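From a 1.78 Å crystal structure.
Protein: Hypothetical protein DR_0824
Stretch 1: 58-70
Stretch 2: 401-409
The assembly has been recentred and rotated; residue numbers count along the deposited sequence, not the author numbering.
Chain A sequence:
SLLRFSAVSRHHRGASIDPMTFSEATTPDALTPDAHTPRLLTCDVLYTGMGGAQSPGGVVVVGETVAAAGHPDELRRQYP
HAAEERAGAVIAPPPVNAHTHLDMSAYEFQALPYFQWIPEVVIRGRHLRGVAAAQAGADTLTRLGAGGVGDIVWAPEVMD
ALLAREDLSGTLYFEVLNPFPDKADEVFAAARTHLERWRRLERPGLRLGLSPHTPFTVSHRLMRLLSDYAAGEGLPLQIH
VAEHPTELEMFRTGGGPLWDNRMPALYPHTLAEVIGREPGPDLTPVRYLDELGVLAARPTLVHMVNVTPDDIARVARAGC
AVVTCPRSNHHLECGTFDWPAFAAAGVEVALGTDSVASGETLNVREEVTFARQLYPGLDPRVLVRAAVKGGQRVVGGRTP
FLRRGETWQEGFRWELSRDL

Stretch 1 58-70: GVVVVGETVAAAG
Stretch 2 401-409: FLRRGETWQ

Stretch 1 is a beta hairpin. Its strands, 58-62 and 65-70, are joined by a type II' turn from Val-62 to Thr-65. Gly-63 sits in this turn at phi/psi 73/-114, a positive phi that favours glycine. Val-62 N donates a hydrogen bond to Thr-65 O at 2.8 Å, and Thr-65 N donates one to Val-62 O at 3.0 Å. Val-60 O accepts from Ala-67 N at 2.6 Å and, weakly, from Ala-68 N at 3.4 Å. Val-60 N donates a hydrogen bond to Ala-68 O at 2.9 Å. Ala-67, at -89/-41, departs from the extended conformation of its neighbours. At the end far from the turn, Gly-70 N donates a hydrogen bond to Gly-58 O at 3.2 Å; the first strand begins before Gly-58.

Stretch 2 has no regular helix or strand. A type II turn runs from Arg-403 to Glu-406 and is closed by Glu-406 N to Arg-403 O at 3.0 Å. Arg-404 is at -44/129 and Gly-405 at 96/-27. A CB on Gly-405 would be jammed against the carbonyl O of Arg-404. From Glu-406 to Gln-409 the backbone is extended.

Stretch 2 runs antiparallel to strand 65-70. Thr-65 and Thr-407 form a single beta bridge, with their CA atoms 4.6 Å apart. Ala-67 CA lies 4.8 Å from Arg-404 CA. Three backbone hydrogen bonds join the stretches. Trp-408 N donates to Glu-64 O at 2.7 Å. Val-66 N donates to Glu-406 O at 2.9 Å, almost linear at 179°. Gly-405 N donates to Val-66 O at 3.0 Å. Val-66 O also receives a CA-H...O contact from Arg-404 CA at 3.3 Å, so the turn is held to the strand at two successive residues.

Val-59, Val-61 and Val-66 all have chi1 t, and their CA-to-CB bonds point toward stretch 2. That of Trp-408 points toward stretch 1, with chi1 168° (t) and chi2 -113°. Val-61 CG2 lies over one face of the Trp-408 indole, 4.1 Å from the centroid of the five-membered ring, in a CH-pi contact. Val-59 CG1 approaches Trp-408 CZ3 obliquely at 4.1 Å. Val-66 CG2 is at the ring edge, 4.1 Å from Trp-408 CB. The same methyl, Val-66 CG2, meets Leu-402 CD1 at 3.8 Å. Leu-402 has chi1 t and chi2 p; its CB points sideways, but its end comes nearer.

Arg-404 has chi1 through chi3 t, and Arg-404 CB is 3.5 Å from Ala-67 O. The CA-to-CB bond of Arg-403, chi1 p, points away from stretch 1. Arg-403 NH1 forms a salt bridge with Glu-406 OE2 at 2.8 Å, linking the first and last residues of the turn. Glu-406 has chi1 and chi2 m.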

# COMPACT_ATOMS: atom_id res chain seq x y z
N GLY A 58 25.92 9.53 -0.89
CA GLY A 58 26.45 10.70 -0.21
C GLY A 58 25.80 11.97 -0.70
O GLY A 58 25.25 12.02 -1.81
N VAL A 59 25.84 13.00 0.13
CA VAL A 59 25.27 14.29 -0.21
C VAL A 59 26.19 15.37 0.33
O VAL A 59 26.53 15.36 1.51
CB VAL A 59 23.88 14.49 0.43
CG1 VAL A 59 23.32 15.84 0.04
CG2 VAL A 59 22.94 13.37 -0.01
N VAL A 60 26.62 16.29 -0.52
CA VAL A 60 27.48 17.36 -0.04
C VAL A 60 26.57 18.55 0.22
O VAL A 60 25.81 18.98 -0.65
CB VAL A 60 28.57 17.75 -1.06
CG1 VAL A 60 29.36 18.95 -0.53
CG2 VAL A 60 29.51 16.58 -1.27
N VAL A 61 26.65 19.07 1.43
CA VAL A 61 25.82 20.20 1.81
C VAL A 61 26.68 21.41 2.13
O VAL A 61 27.72 21.29 2.78
CB VAL A 61 24.94 19.85 3.03
CG1 VAL A 61 24.04 21.02 3.40
CG2 VAL A 61 24.09 18.62 2.72
N VAL A 62 26.26 22.57 1.65
CA VAL A 62 26.96 23.82 1.91
C VAL A 62 25.92 24.69 2.60
O VAL A 62 24.96 25.13 1.98
CB VAL A 62 27.41 24.50 0.60
CG1 VAL A 62 28.06 25.84 0.92
CG2 VAL A 62 28.39 23.60 -0.13
N GLY A 63 26.11 24.92 3.90
CA GLY A 63 25.14 25.72 4.63
C GLY A 63 23.90 24.86 4.82
O GLY A 63 23.95 23.84 5.50
N GLU A 64 22.79 25.27 4.20
CA GLU A 64 21.54 24.51 4.28
C GLU A 64 21.12 24.14 2.87
O GLU A 64 19.95 23.83 2.62
CB GLU A 64 20.43 25.35 4.91
CG GLU A 64 20.68 25.79 6.33
CD GLU A 64 19.53 26.61 6.88
OE1 GLU A 64 18.40 26.08 6.95
OE2 GLU A 64 19.75 27.79 7.23
N THR A 65 22.08 24.15 1.95
CA THR A 65 21.81 23.86 0.55
C THR A 65 22.60 22.67 0.02
O THR A 65 23.79 22.52 0.30
CB THR A 65 22.13 25.09 -0.33
OG1 THR A 65 21.42 26.23 0.18
CG2 THR A 65 21.73 24.85 -1.77
N VAL A 66 21.94 21.82 -0.76
CA VAL A 66 22.60 20.66 -1.34
C VAL A 66 23.54 21.11 -2.46
O VAL A 66 23.13 21.80 -3.39
CB VAL A 66 21.57 19.67 -1.93
CG1 VAL A 66 22.29 18.50 -2.57
CG2 VAL A 66 20.63 19.18 -0.84
N ALA A 67 24.81 20.71 -2.37
CA ALA A 67 25.78 21.08 -3.39
C ALA A 67 25.77 20.02 -4.48
O ALA A 67 25.83 20.33 -5.67
CB ALA A 67 27.17 21.20 -2.79
N ALA A 68 25.69 18.77 -4.06
CA ALA A 68 25.68 17.65 -4.99
C ALA A 68 25.20 16.40 -4.28
O ALA A 68 25.29 16.30 -3.06
CB ALA A 68 27.08 17.43 -5.55
N ALA A 69 24.69 15.46 -5.06
CA ALA A 69 24.20 14.20 -4.51
C ALA A 69 24.50 13.09 -5.50
O ALA A 69 24.13 13.18 -6.68
CB ALA A 69 22.70 14.28 -4.24
N GLY A 70 25.17 12.05 -5.03
CA GLY A 70 25.52 10.93 -5.88
C GLY A 70 26.41 9.96 -5.14
O GLY A 70 26.27 9.78 -3.93
N PHE A 401 12.63 16.58 -4.52
CA PHE A 401 13.85 16.24 -5.23
C PHE A 401 15.05 16.60 -4.37
O PHE A 401 15.04 17.60 -3.66
CB PHE A 401 13.92 16.99 -6.56
N LEU A 402 16.08 15.76 -4.42
CA LEU A 402 17.28 15.98 -3.65
C LEU A 402 18.43 16.18 -4.63
O LEU A 402 19.05 15.22 -5.09
CB LEU A 402 17.54 14.76 -2.75
CG LEU A 402 18.60 14.85 -1.65
CD1 LEU A 402 18.43 16.13 -0.86
CD2 LEU A 402 18.47 13.64 -0.73
N ARG A 403 18.69 17.44 -4.97
CA ARG A 403 19.76 17.77 -5.91
C ARG A 403 20.30 19.18 -5.69
O ARG A 403 19.76 19.96 -4.90
CB ARG A 403 19.26 17.63 -7.35
CG ARG A 403 18.17 18.62 -7.74
CD ARG A 403 17.55 18.24 -9.08
NE ARG A 403 16.64 19.25 -9.60
CZ ARG A 403 15.61 19.77 -8.93
NH1 ARG A 403 15.37 19.38 -7.68
NH2 ARG A 403 14.83 20.67 -9.50
N ARG A 404 21.36 19.51 -6.42
CA ARG A 404 22.00 20.82 -6.34
C ARG A 404 20.99 21.96 -6.32
O ARG A 404 20.09 22.03 -7.16
CB ARG A 404 22.95 21.00 -7.52
CG ARG A 404 23.66 22.35 -7.56
CD ARG A 404 24.31 22.58 -8.92
NE ARG A 404 25.01 23.86 -9.00
CZ ARG A 404 26.17 24.11 -8.41
NH1 ARG A 404 26.77 23.17 -7.69
NH2 ARG A 404 26.75 25.30 -8.55
N GLY A 405 21.14 22.85 -5.34
CA GLY A 405 20.24 23.99 -5.24
C GLY A 405 19.07 23.81 -4.29
O GLY A 405 18.55 24.79 -3.76
N GLU A 406 18.65 22.57 -4.07
CA GLU A 406 17.54 22.29 -3.18
C GLU A 406 17.94 22.50 -1.72
O GLU A 406 19.10 22.27 -1.35
CB GLU A 406 17.05 20.85 -3.35
CG GLU A 406 16.54 20.51 -4.75
CD GLU A 406 15.41 21.42 -5.19
OE1 GLU A 406 14.51 21.70 -4.37
OE2 GLU A 406 15.41 21.84 -6.37
N THR A 407 16.99 22.93 -0.90
CA THR A 407 17.25 23.14 0.52
C THR A 407 17.44 21.78 1.18
O THR A 407 16.60 20.89 1.02
CB THR A 407 16.06 23.85 1.22
OG1 THR A 407 15.81 25.12 0.59
CG2 THR A 407 16.36 24.07 2.69
N TRP A 408 18.55 21.60 1.90
CA TRP A 408 18.79 20.34 2.59
C TRP A 408 17.83 20.26 3.77
O TRP A 408 17.81 21.15 4.61
CB TRP A 408 20.24 20.25 3.09
CG TRP A 408 20.47 19.11 4.05
CD1 TRP A 408 20.76 19.20 5.38
CD2 TRP A 408 20.39 17.71 3.75
NE1 TRP A 408 20.87 17.94 5.93
CE2 TRP A 408 20.64 17.01 4.95
CE3 TRP A 408 20.12 16.97 2.58
CZ2 TRP A 408 20.64 15.61 5.02
CZ3 TRP A 408 20.12 15.58 2.65
CH2 TRP A 408 20.38 14.92 3.86
N GLN A 409 17.04 19.19 3.82
CA GLN A 409 16.08 19.02 4.91
C GLN A 409 16.42 17.83 5.79
O GLN A 409 16.80 16.77 5.29
CB GLN A 409 14.67 18.85 4.35
CG GLN A 409 14.13 20.06 3.60
CD GLN A 409 12.69 19.89 3.18
OE1 GLN A 409 12.08 20.80 2.61
NE2 GLN A 409 12.12 18.72 3.47